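Local coordinates for protein toll-like receptor 6, Variable lymphocyte receptor B (Mus musculus, PDB 3A79) that probably recognises microbial lipopeptides together with Toll-like receptor 2, here as an ectodomain fused to part of a hagfish variable lymphocyte receptor, at residues M335-D340 and F357-Q362; L281-L286 and K305-E310; V327-N332 and I344-P349. All coordinates share one frame; numbering follows the deposited sequence.

Contact 1: M335-D340 and F357-Q362; sequences MLSISD and FLNFTQ. With NAG (2-acetamido-2-deoxy-beta-D-glucopyranose), chain G.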
loop_
_atom_site.group_PDB
_atom_site.type_symbol
_atom_site.label_atom_id
_atom_site.label_comp_id
_atom_site.label_asym_id
_atom_site.label_seq_id
_atom_site.Cartn_x
_atom_site.Cartn_y
_atom_site.Cartn_z
ATOM N N MET B 335 -23.811 -3.913 -13.202
ATOM C CA MET B 335 -22.569 -4.428 -12.641
ATOM C C MET B 335 -21.320 -4.034 -13.417
ATOM O O MET B 335 -21.225 -4.278 -14.617
ATOM C CB MET B 335 -22.634 -5.943 -12.530
ATOM C CG MET B 335 -23.898 -6.451 -11.900
ATOM S SD MET B 335 -24.045 -8.204 -12.226
ATOM C CE MET B 335 -22.560 -8.788 -11.395
ATOM N N LEU B 336 -20.366 -3.430 -12.709
ATOM C CA LEU B 336 -19.057 -3.104 -13.259
ATOM C C LEU B 336 -17.968 -3.699 -12.387
ATOM O O LEU B 336 -17.894 -3.386 -11.203
ATOM C CB LEU B 336 -18.854 -1.595 -13.328
ATOM C CG LEU B 336 -17.495 -1.178 -13.894
ATOM C CD1 LEU B 336 -17.312 -1.722 -15.301
ATOM C CD2 LEU B 336 -17.333 0.330 -13.889
ATOM N N SER B 337 -17.145 -4.566 -12.974
ATOM C CA SER B 337 -15.922 -5.036 -12.335
ATOM C C SER B 337 -14.709 -4.571 -13.144
ATOM O O SER B 337 -14.646 -4.787 -14.349
ATOM C CB SER B 337 -15.903 -6.567 -12.226
ATOM O OG SER B 337 -16.956 -7.087 -11.426
ATOM N N ILE B 338 -13.751 -3.924 -12.488
ATOM C CA ILE B 338 -12.459 -3.646 -13.112
ATOM C C ILE B 338 -11.326 -4.041 -12.185
ATOM O O ILE B 338 -11.091 -3.361 -11.196
ATOM C CB ILE B 338 -12.272 -2.174 -13.414
ATOM C CG1 ILE B 338 -13.213 -1.727 -14.534
ATOM C CG2 ILE B 338 -10.808 -1.919 -13.775
ATOM C CD1 ILE B 338 -13.180 -0.233 -14.795
ATOM N N SER B 339 -10.609 -5.115 -12.518
ATOM C CA SER B 339 -9.640 -5.730 -11.597
ATOM C C SER B 339 -8.237 -5.965 -12.174
ATOM O O SER B 339 -8.064 -6.155 -13.375
ATOM C CB SER B 339 -10.193 -7.063 -11.079
ATOM O OG SER B 339 -11.446 -6.883 -10.441
ATOM N N ASP B 340 -7.236 -5.971 -11.302
ATOM C CA ASP B 340 -5.859 -6.236 -11.720
ATOM C C ASP B 340 -5.360 -5.250 -12.792
ATOM O O ASP B 340 -4.949 -5.644 -13.882
ATOM C CB ASP B 340 -5.737 -7.678 -12.207
ATOM C CG ASP B 340 -4.301 -8.104 -12.448
ATOM O OD1 ASP B 340 -3.357 -7.357 -12.088
ATOM O OD2 ASP B 340 -4.130 -9.209 -13.006
ATOM N N PHE B 357 -23.642 -3.182 -8.323
ATOM C CA PHE B 357 -22.516 -4.058 -8.055
ATOM C C PHE B 357 -21.212 -3.463 -8.565
ATOM O O PHE B 357 -21.086 -3.119 -9.734
ATOM C CB PHE B 357 -22.749 -5.415 -8.688
ATOM C CG PHE B 357 -21.610 -6.364 -8.511
ATOM C CD1 PHE B 357 -21.545 -7.184 -7.397
ATOM C CD2 PHE B 357 -20.605 -6.446 -9.466
ATOM C CE1 PHE B 357 -20.493 -8.065 -7.238
ATOM C CE2 PHE B 357 -19.550 -7.326 -9.312
ATOM C CZ PHE B 357 -19.491 -8.135 -8.194
ATOM N N LEU B 358 -20.242 -3.338 -7.670
ATOM C CA LEU B 358 -18.941 -2.785 -8.014
ATOM C C LEU B 358 -17.834 -3.649 -7.421
ATOM O O LEU B 358 -17.859 -3.970 -6.237
ATOM C CB LEU B 358 -18.841 -1.338 -7.535
ATOM C CG LEU B 358 -19.681 -0.366 -8.366
ATOM C CD1 LEU B 358 -19.574 1.028 -7.808
ATOM C CD2 LEU B 358 -19.264 -0.389 -9.835
ATOM N N ASN B 359 -16.885 -4.045 -8.263
ATOM C CA ASN B 359 -15.800 -4.938 -7.877
ATOM C C ASN B 359 -14.513 -4.435 -8.501
ATOM O O ASN B 359 -14.232 -4.710 -9.660
ATOM C CB ASN B 359 -16.113 -6.373 -8.331
ATOM C CG ASN B 359 -14.980 -7.370 -8.044
ATOM O OD1 ASN B 359 -13.890 -6.996 -7.620
ATOM N ND2 ASN B 359 -15.256 -8.660 -8.297
ATOM N N PHE B 360 -13.751 -3.667 -7.730
ATOM C CA PHE B 360 -12.464 -3.152 -8.183
ATOM C C PHE B 360 -11.328 -3.831 -7.441
ATOM O O PHE B 360 -10.615 -3.195 -6.667
ATOM C CB PHE B 360 -12.392 -1.641 -7.985
ATOM C CG PHE B 360 -13.481 -0.891 -8.699
ATOM C CD1 PHE B 360 -14.563 -0.376 -8.001
ATOM C CD2 PHE B 360 -13.434 -0.718 -10.074
ATOM C CE1 PHE B 360 -15.564 0.313 -8.659
ATOM C CE2 PHE B 360 -14.432 -0.030 -10.738
ATOM C CZ PHE B 360 -15.500 0.487 -10.031
ATOM N N THR B 361 -11.168 -5.130 -7.687
ATOM C CA THR B 361 -10.155 -5.931 -7.002
ATOM C C THR B 361 -8.752 -5.695 -7.550
ATOM O O THR B 361 -8.552 -5.556 -8.759
ATOM C CB THR B 361 -10.459 -7.449 -7.091
ATOM O OG1 THR B 361 -11.340 -7.837 -6.034
ATOM C CG2 THR B 361 -9.181 -8.246 -6.961
ATOM N N GLN B 362 -7.784 -5.649 -6.646
ATOM C CA GLN B 362 -6.380 -5.628 -7.021
ATOM C C GLN B 362 -6.011 -4.506 -7.988
ATOM O O GLN B 362 -5.503 -4.745 -9.079
ATOM C CB GLN B 362 -5.966 -6.978 -7.599
ATOM C CG GLN B 362 -4.460 -7.141 -7.743
ATOM C CD GLN B 362 -4.078 -8.537 -8.171
ATOM O OE1 GLN B 362 -4.629 -9.517 -7.676
ATOM N NE2 GLN B 362 -3.136 -8.637 -9.100
HETATM C C1 NAG G . -14.146 -9.565 -8.096
HETATM C C2 NAG G . -14.759 -10.960 -7.948
HETATM C C3 NAG G . -13.743 -12.104 -8.015
HETATM C C4 NAG G . -12.661 -11.907 -9.080
HETATM C C5 NAG G . -12.170 -10.460 -9.098
HETATM C C6 NAG G . -11.275 -10.222 -10.301
HETATM C C7 NAG G . -16.794 -11.209 -6.614
HETATM C C8 NAG G . -17.361 -11.415 -5.235
HETATM N N2 NAG G . -15.467 -11.055 -6.685
HETATM O O3 NAG G . -14.413 -13.336 -8.219
HETATM O O4 NAG G . -11.607 -12.830 -8.814
HETATM O O5 NAG G . -13.246 -9.550 -9.180
HETATM O O6 NAG G . -11.920 -10.738 -11.443
HETATM O O7 NAG G . -17.537 -11.184 -7.601
#

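Contact 2: L281-L286 and K305-E310; sequences LNIYNL and KSLMIE. With NAG (2-acetamido-2-deoxy-beta-D-glucopyranose), chain F; NAG (2-acetamido-2-deoxy-beta-D-glucopyranose), chain C; NAG (2-acetamido-2-deoxy-beta-D-glucopyranose), chain G.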
loop_
_atom_site.group_PDB
_atom_site.type_symbol
_atom_site.label_atom_id
_atom_site.label_comp_id
_atom_site.label_asym_id
_atom_site.label_seq_id
_atom_site.Cartn_x
_atom_site.Cartn_y
_atom_site.Cartn_z
ATOM N N LEU B 281 -20.566 -8.571 -20.953
ATOM C CA LEU B 281 -19.354 -8.277 -21.705
ATOM C C LEU B 281 -18.127 -8.486 -20.830
ATOM O O LEU B 281 -18.042 -7.923 -19.741
ATOM C CB LEU B 281 -19.389 -6.837 -22.192
ATOM C CG LEU B 281 -18.199 -6.425 -23.036
ATOM C CD1 LEU B 281 -17.982 -7.464 -24.109
ATOM C CD2 LEU B 281 -18.479 -5.084 -23.645
ATOM N N ASN B 282 -17.184 -9.301 -21.297
ATOM C CA ASN B 282 -15.971 -9.600 -20.527
ATOM C C ASN B 282 -14.703 -9.333 -21.318
ATOM O O ASN B 282 -14.598 -9.706 -22.485
ATOM C CB ASN B 282 -15.963 -11.057 -20.071
ATOM C CG ASN B 282 -17.270 -11.475 -19.445
ATOM O OD1 ASN B 282 -17.561 -11.124 -18.306
ATOM N ND2 ASN B 282 -18.070 -12.234 -20.189
ATOM N N ILE B 283 -13.739 -8.693 -20.676
ATOM C CA ILE B 283 -12.461 -8.406 -21.317
ATOM C C ILE B 283 -11.310 -8.900 -20.436
ATOM O O ILE B 283 -11.270 -8.618 -19.245
ATOM C CB ILE B 283 -12.325 -6.896 -21.630
ATOM C CG1 ILE B 283 -13.416 -6.465 -22.602
ATOM C CG2 ILE B 283 -10.952 -6.576 -22.182
ATOM C CD1 ILE B 283 -13.635 -4.971 -22.653
ATOM N N TYR B 284 -10.390 -9.651 -21.031
ATOM C CA TYR B 284 -9.276 -10.268 -20.311
ATOM C C TYR B 284 -7.944 -9.853 -20.922
ATOM O O TYR B 284 -7.742 -10.003 -22.118
ATOM C CB TYR B 284 -9.390 -11.789 -20.389
ATOM C CG TYR B 284 -10.382 -12.409 -19.430
ATOM C CD1 TYR B 284 -10.034 -12.638 -18.103
ATOM C CD2 TYR B 284 -11.656 -12.792 -19.850
ATOM C CE1 TYR B 284 -10.931 -13.216 -17.212
ATOM C CE2 TYR B 284 -12.562 -13.373 -18.963
ATOM C CZ TYR B 284 -12.190 -13.581 -17.644
ATOM O OH TYR B 284 -13.063 -14.152 -16.745
ATOM N N ASN B 285 -7.027 -9.344 -20.107
ATOM C CA ASN B 285 -5.700 -8.969 -20.607
ATOM C C ASN B 285 -5.816 -7.890 -21.696
ATOM O O ASN B 285 -5.394 -8.068 -22.837
ATOM C CB ASN B 285 -4.938 -10.234 -21.057
ATOM C CG ASN B 285 -3.582 -9.951 -21.683
ATOM O OD1 ASN B 285 -2.928 -8.942 -21.395
ATOM N ND2 ASN B 285 -3.144 -10.885 -22.540
ATOM N N LEU B 286 -6.395 -6.760 -21.302
ATOM C CA LEU B 286 -6.456 -5.550 -22.117
ATOM C C LEU B 286 -5.166 -4.716 -22.024
ATOM O O LEU B 286 -4.584 -4.588 -20.946
ATOM C CB LEU B 286 -7.653 -4.701 -21.671
ATOM C CG LEU B 286 -7.800 -3.275 -22.195
ATOM C CD1 LEU B 286 -8.146 -3.313 -23.657
ATOM C CD2 LEU B 286 -8.872 -2.555 -21.416
ATOM N N LYS B 305 -25.948 -6.004 -18.858
ATOM C CA LYS B 305 -26.102 -6.120 -17.422
ATOM C C LYS B 305 -24.743 -5.961 -16.743
ATOM O O LYS B 305 -24.668 -5.449 -15.624
ATOM C CB LYS B 305 -26.731 -7.468 -17.065
ATOM C CG LYS B 305 -26.899 -7.723 -15.576
ATOM C CD LYS B 305 -27.756 -8.969 -15.345
ATOM C CE LYS B 305 -27.768 -9.415 -13.884
ATOM N NZ LYS B 305 -28.499 -10.705 -13.748
ATOM N N SER B 306 -23.673 -6.366 -17.432
ATOM C CA SER B 306 -22.360 -6.480 -16.790
ATOM C C SER B 306 -21.138 -6.268 -17.667
ATOM O O SER B 306 -20.889 -7.042 -18.581
ATOM C CB SER B 306 -22.208 -7.857 -16.129
ATOM O OG SER B 306 -20.858 -8.301 -16.210
ATOM N N LEU B 307 -20.346 -5.251 -17.342
ATOM C CA LEU B 307 -18.982 -5.151 -17.856
ATOM C C LEU B 307 -18.007 -5.737 -16.839
ATOM O O LEU B 307 -18.132 -5.521 -15.631
ATOM C CB LEU B 307 -18.609 -3.705 -18.156
ATOM C CG LEU B 307 -17.279 -3.554 -18.888
ATOM C CD1 LEU B 307 -17.282 -4.418 -20.130
ATOM C CD2 LEU B 307 -17.044 -2.098 -19.243
ATOM N N MET B 308 -17.040 -6.497 -17.325
ATOM C CA MET B 308 -16.062 -7.111 -16.447
ATOM C C MET B 308 -14.688 -7.082 -17.105
ATOM O O MET B 308 -14.455 -7.767 -18.101
ATOM C CB MET B 308 -16.453 -8.550 -16.149
ATOM C CG MET B 308 -15.780 -9.116 -14.917
ATOM S SD MET B 308 -14.842 -10.621 -15.211
ATOM C CE MET B 308 -13.425 -9.922 -16.025
ATOM N N ILE B 309 -13.784 -6.281 -16.549
ATOM C CA ILE B 309 -12.433 -6.158 -17.079
ATOM C C ILE B 309 -11.425 -6.690 -16.063
ATOM O O ILE B 309 -11.501 -6.366 -14.877
ATOM C CB ILE B 309 -12.107 -4.699 -17.429
ATOM C CG1 ILE B 309 -13.246 -4.091 -18.243
ATOM C CG2 ILE B 309 -10.831 -4.620 -18.222
ATOM C CD1 ILE B 309 -12.866 -2.823 -18.967
ATOM N N GLU B 310 -10.490 -7.516 -16.527
ATOM C CA GLU B 310 -9.501 -8.122 -15.642
ATOM C C GLU B 310 -8.133 -8.201 -16.279
ATOM O O GLU B 310 -7.974 -8.750 -17.363
ATOM C CB GLU B 310 -9.927 -9.524 -15.189
ATOM C CG GLU B 310 -9.195 -9.994 -13.929
ATOM C CD GLU B 310 -9.502 -11.436 -13.530
ATOM O OE1 GLU B 310 -10.678 -11.870 -13.631
ATOM O OE2 GLU B 310 -8.553 -12.130 -13.098
HETATM C C1 NAG F . -1.825 -10.638 -23.079
HETATM C C2 NAG F . -1.193 -12.033 -22.978
HETATM C C3 NAG F . 0.061 -12.231 -23.819
HETATM C C4 NAG F . 0.061 -11.462 -25.142
HETATM C C5 NAG F . -0.645 -10.109 -25.098
HETATM C C6 NAG F . -0.862 -9.609 -26.525
HETATM C C7 NAG F . -1.448 -13.352 -20.914
HETATM C C8 NAG F . -1.707 -13.090 -19.461
HETATM N N2 NAG F . -0.855 -12.358 -21.600
HETATM O O3 NAG F . 0.151 -13.612 -24.098
HETATM O O4 NAG F . 1.402 -11.290 -25.572
HETATM O O5 NAG F . -1.885 -10.178 -24.419
HETATM O O6 NAG F . -1.488 -8.344 -26.531
HETATM O O7 NAG F . -1.783 -14.440 -21.392
HETATM C C1 NAG C . -11.193 -13.568 -9.988
HETATM C C2 NAG C . -9.674 -13.802 -9.952
HETATM C C3 NAG C . -9.231 -14.843 -10.969
HETATM C C4 NAG C . -10.036 -16.121 -10.767
HETATM C C5 NAG C . -11.514 -15.786 -10.952
HETATM C C6 NAG C . -12.407 -16.990 -10.685
HETATM C C7 NAG C . -8.222 -12.045 -9.127
HETATM C C8 NAG C . -7.305 -10.899 -9.484
HETATM N N2 NAG C . -8.894 -12.594 -10.138
HETATM O O3 NAG C . -7.831 -15.038 -10.904
HETATM O O4 NAG C . -9.606 -17.111 -11.684
HETATM O O5 NAG C . -11.935 -14.768 -10.068
HETATM O O6 NAG C . -12.384 -17.290 -9.306
HETATM O O7 NAG C . -8.348 -12.435 -7.955
HETATM C C1 NAG G . -14.146 -9.565 -8.096
HETATM C C2 NAG G . -14.759 -10.960 -7.948
HETATM C C3 NAG G . -13.743 -12.104 -8.015
HETATM C C4 NAG G . -12.661 -11.907 -9.080
HETATM C C5 NAG G . -12.170 -10.460 -9.098
HETATM C C6 NAG G . -11.275 -10.222 -10.301
HETATM C C7 NAG G . -16.794 -11.209 -6.614
HETATM C C8 NAG G . -17.361 -11.415 -5.235
HETATM N N2 NAG G . -15.467 -11.055 -6.685
HETATM O O3 NAG G . -14.413 -13.336 -8.219
HETATM O O4 NAG G . -11.607 -12.830 -8.814
HETATM O O5 NAG G . -13.246 -9.550 -9.180
HETATM O O6 NAG G . -11.920 -10.738 -11.443
HETATM O O7 NAG G . -17.537 -11.184 -7.601
#

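Contact 3: V327-N332 and I344-P349; sequences VFAEMN and IHMVCP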
loop_
_atom_site.group_PDB
_atom_site.type_symbol
_atom_site.label_atom_id
_atom_site.label_comp_id
_atom_site.label_asym_id
_atom_site.label_seq_id
_atom_site.Cartn_x
_atom_site.Cartn_y
_atom_site.Cartn_z
ATOM N N VAL B 327 -15.413 7.395 -18.832
ATOM C CA VAL B 327 -15.922 6.395 -19.769
ATOM C C VAL B 327 -16.553 5.185 -19.071
ATOM O O VAL B 327 -17.468 4.568 -19.611
ATOM C CB VAL B 327 -14.802 5.934 -20.717
ATOM C CG1 VAL B 327 -15.174 4.646 -21.430
ATOM C CG2 VAL B 327 -14.473 7.043 -21.704
ATOM N N PHE B 328 -16.065 4.851 -17.877
ATOM C CA PHE B 328 -16.669 3.794 -17.061
ATOM C C PHE B 328 -17.662 4.348 -16.045
ATOM O O PHE B 328 -18.712 3.767 -15.819
ATOM C CB PHE B 328 -15.606 2.994 -16.304
ATOM C CG PHE B 328 -14.595 2.347 -17.182
ATOM C CD1 PHE B 328 -13.328 2.890 -17.313
ATOM C CD2 PHE B 328 -14.906 1.197 -17.881
ATOM C CE1 PHE B 328 -12.390 2.298 -18.131
ATOM C CE2 PHE B 328 -13.968 0.600 -18.700
ATOM C CZ PHE B 328 -12.708 1.155 -18.826
ATOM N N ALA B 329 -17.320 5.462 -15.411
ATOM C CA ALA B 329 -18.138 5.964 -14.319
ATOM C C ALA B 329 -19.553 6.277 -14.787
ATOM O O ALA B 329 -20.531 5.957 -14.103
ATOM C CB ALA B 329 -17.490 7.176 -13.695
ATOM N N GLU B 330 -19.652 6.881 -15.970
ATOM C CA GLU B 330 -20.939 7.251 -16.561
ATOM C C GLU B 330 -21.656 6.098 -17.279
ATOM O O GLU B 330 -22.510 6.346 -18.124
ATOM C CB GLU B 330 -20.777 8.412 -17.559
ATOM C CG GLU B 330 -19.822 9.530 -17.146
ATOM C CD GLU B 330 -19.962 10.761 -18.037
ATOM O OE1 GLU B 330 -18.935 11.386 -18.403
ATOM O OE2 GLU B 330 -21.115 11.103 -18.372
ATOM N N MET B 331 -21.313 4.850 -16.969
ATOM C CA MET B 331 -21.979 3.707 -17.602
ATOM C C MET B 331 -23.288 3.402 -16.899
ATOM O O MET B 331 -23.374 3.492 -15.670
ATOM C CB MET B 331 -21.095 2.454 -17.616
ATOM C CG MET B 331 -19.957 2.503 -18.618
ATOM S SD MET B 331 -18.940 1.013 -18.648
ATOM C CE MET B 331 -18.176 1.248 -20.250
ATOM N N ASN B 332 -24.302 3.044 -17.684
ATOM C CA ASN B 332 -25.638 2.787 -17.151
ATOM C C ASN B 332 -26.000 1.307 -17.107
ATOM O O ASN B 332 -27.072 0.898 -17.561
ATOM C CB ASN B 332 -26.703 3.579 -17.910
ATOM C CG ASN B 332 -26.783 3.199 -19.379
ATOM O OD1 ASN B 332 -25.846 2.629 -19.936
ATOM N ND2 ASN B 332 -27.909 3.524 -20.017
ATOM N N ILE B 344 -5.580 4.029 -10.260
ATOM C CA ILE B 344 -5.343 4.621 -8.946
ATOM C C ILE B 344 -6.620 5.160 -8.304
ATOM O O ILE B 344 -6.598 5.656 -7.170
ATOM C CB ILE B 344 -4.349 5.779 -9.046
ATOM C CG1 ILE B 344 -4.872 6.828 -10.019
ATOM C CG2 ILE B 344 -3.000 5.293 -9.512
ATOM C CD1 ILE B 344 -3.963 8.034 -10.151
ATOM N N HIS B 345 -7.733 5.051 -9.027
ATOM C CA HIS B 345 -8.959 5.753 -8.658
ATOM C C HIS B 345 -10.160 5.365 -9.515
ATOM O O HIS B 345 -10.019 4.741 -10.569
ATOM C CB HIS B 345 -8.734 7.261 -8.789
ATOM C CG HIS B 345 -9.709 8.085 -8.008
ATOM N ND1 HIS B 345 -9.657 8.194 -6.636
ATOM C CD2 HIS B 345 -10.761 8.838 -8.403
ATOM C CE1 HIS B 345 -10.633 8.978 -6.221
ATOM N NE2 HIS B 345 -11.321 9.378 -7.273
ATOM N N MET B 346 -11.347 5.738 -9.050
ATOM C CA MET B 346 -12.544 5.716 -9.883
ATOM C C MET B 346 -13.365 6.954 -9.565
ATOM O O MET B 346 -13.543 7.318 -8.398
ATOM C CB MET B 346 -13.366 4.437 -9.681
ATOM C CG MET B 346 -14.654 4.356 -10.505
ATOM S SD MET B 346 -14.424 4.549 -12.288
ATOM C CE MET B 346 -13.059 3.426 -12.624
ATOM N N VAL B 347 -13.834 7.612 -10.618
ATOM C CA VAL B 347 -14.598 8.845 -10.501
ATOM C C VAL B 347 -16.003 8.559 -9.980
ATOM O O VAL B 347 -16.548 7.489 -10.218
ATOM C CB VAL B 347 -14.657 9.557 -11.869
ATOM C CG1 VAL B 347 -15.817 10.501 -11.941
ATOM C CG2 VAL B 347 -13.362 10.294 -12.124
ATOM N N CYS B 348 -16.584 9.504 -9.251
ATOM C CA CYS B 348 -17.985 9.378 -8.848
ATOM C C CYS B 348 -18.919 9.697 -10.045
ATOM O O CYS B 348 -18.721 10.683 -10.768
ATOM C CB CYS B 348 -18.261 10.243 -7.593
ATOM S SG CYS B 348 -19.981 10.450 -7.026
ATOM N N PRO B 349 -19.913 8.830 -10.290
ATOM C CA PRO B 349 -20.863 9.093 -11.377
ATOM C C PRO B 349 -21.410 10.532 -11.313
ATOM O O PRO B 349 -21.739 11.005 -10.220
ATOM C CB PRO B 349 -21.982 8.086 -11.105
ATOM C CG PRO B 349 -21.348 6.988 -10.286
ATOM C CD PRO B 349 -20.158 7.546 -9.601
#

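Contact 1: M335-D340 and F357-Q362
Met335, Leu336 and Ser337 pair in register with Phe357, Leu358 and Asn359 as neighbouring parallel strands of the leucine-rich-repeat solenoid, in the Toll-like receptor 6 part of the fusion. Backbone bonds join them: Leu336 N donates to Phe357 O (3.1 Å), Asn359 N to Leu336 O, and Ile338 N to Asn359 O. Leu336 and Leu358 send their side chains into the solenoid, where Leu358 CD2 meets Leu336 CB at 3.7 Å. Beyond them Phe360 brings CD2 to 3.8 Å from Ile338 CB. Branched and aromatic hydrocarbons suit this dry interior, which helix 321-329 covers through Phe328.

The opposite face carries Met335, Phe357, Ser337 and Asn359. Phe357 has its CG anti to the backbone N (chi1 178°), and its ring takes a CH-pi contact from Met335: the methyl CE sits over one face, 4.0 Å from the centroid, while SD lies obliquely in a Met-aromatic contact. Ser337 OG lies at the ring edge, in its plane, 3.4 Å from Phe357 CE2; a serine is small enough to sit against the ring edge. At the strand ends, Asp340 and Gln362 lie side by side, but the carboxylate OD2 bonds to His311 and the amide OE1 to Arg386.

Asn359 belongs to an N-X-T glycosylation sequon, and its ND2 is joined covalently to C1 of the first sugar. Ser339 OG adds a weak bond to that sugar's ring oxygen and accepts Thr361 N. The hydroxyl OG1 of Thr361 donates to Asn359 OD1 at 3.1 Å, in the plane of the amide carbonyl.

Contact 2: L281-L286 and K305-E310
Met308 lays its methyl CE over one face of the Tyr284 ring, 4.1 Å above the plane and offset toward the rim, with CZ the nearest ring atom. Its CG is anti to the backbone N, and the chain then bends at chi2 and chi3 (75°), the last bend setting the methyl there; SD, farther off, makes an oblique Met-aromatic contact. A flexible thioether suits this place because it can fold over a ring on the adjoining strand. Asn282 OD1 flanks the root of the same methionine, 3.5 Å from Met308 CB.

Glu310 crosses the Tyr284 side chain and meets the glycan carried by Asn359. Its extended chain splits the carboxylate between two linked sugars: OE1 accepts O6 of the first N-acetylglucosamine at 2.8 Å, and OE2 accepts the acetamido N2 of the second at 3.0 Å. An alanine here would probably leave O6 and N2 of the sugars without these acceptors and let the glycan swing more freely. Asn285, where the strand turns a corner, carries another glycan through ND2.

The other face is hydrocarbon. Leu281 CG lies 3.6 Å from Leu307 CD1, and Ile283 CD1 meets Ile309 CD1 at 4.3 Å; Phe270 of helix 263-273 closes over Ile283 and Leu307. Between the faces run five backbone bonds, from Leu281 N to Ser306 O through Asn285 N to Glu310 O, the one from Ile283 N to Met308 O nearly straight (170°). In-register parallel strands that turn Leu281, Ile283, Leu307 and Ile309 into the interior and Asn282, Tyr284, Met308 and Glu310 to the other face fit a leucine-rich-repeat solenoid, here in the Toll-like receptor 6 part of the chain.

Contact 3: V327-N332 and I344-P349
Ala329, Met346 and Pro349 carry most of this contact, in which the last turn of helix 321-329 meets the loop that follows strand 335-339. Both belong to the outer, non-strand side of the leucine-rich-repeat solenoid, in the Toll-like receptor 6 part of the chain. Ala329 is the centre of it. Its methyl CB points at the loop and touches the carbonyl oxygen of Val347 at 3.6 Å, with Val347 CG1 at 4.1 Å. A side chain no larger than this lets the helix come close, and the CA atoms of Ala329 and Pro349 are 5.1 Å apart.

Met346 approaches the same methyl with its sulfur. CG is anti to the backbone N (chi1 179°), and the chain then bends at chi2 (56°), which turns SD back to within 4.3 Å of Ala329 CB. The sulfur also lies near Phe328 CB, so it borders two successive residues of the helix, and the methionine continues onto Tyr325. An unbranched, pliable side chain fits such an irregular surface.

Val347, which points at the helix, also packs on an aromatic side chain of another protein chain of the assembly. Next to it, Cys348 turns away from the helix to form a disulfide with Cys373, which ties this loop to a later one.

Pro349, with no N-H to satisfy and a rigid ring, suits a loop without regular hydrogen bonding. It rests against the helix end, where the chain leaves helical geometry at Glu330: both CB and CG of Pro349 lie 4.0 Å from the carbonyl oxygen of Ala329.

Contacts 1 and 2 are joined through adjacent strands 306-314 and 335-339, whose backbones probably bond directly, as Ser337 O does to Ile309 N; both rely on hydrogen-bonded backbone, and both touch the glycan on Asn359. Contact 3 lies farther from the centre of the chain, is smaller, and depends on van der Waals packing of a helix end against a loop. All three are mostly buried, but only contacts 1 and 2 have a sugar-bearing face. Phe328 bridges the layers: it packs on Ile309 from contact 2 and on Leu336 and Ile338 from contact 1, while Met346 meets Phe360, so contact 3 closes the hydrophobic interior that the strands line.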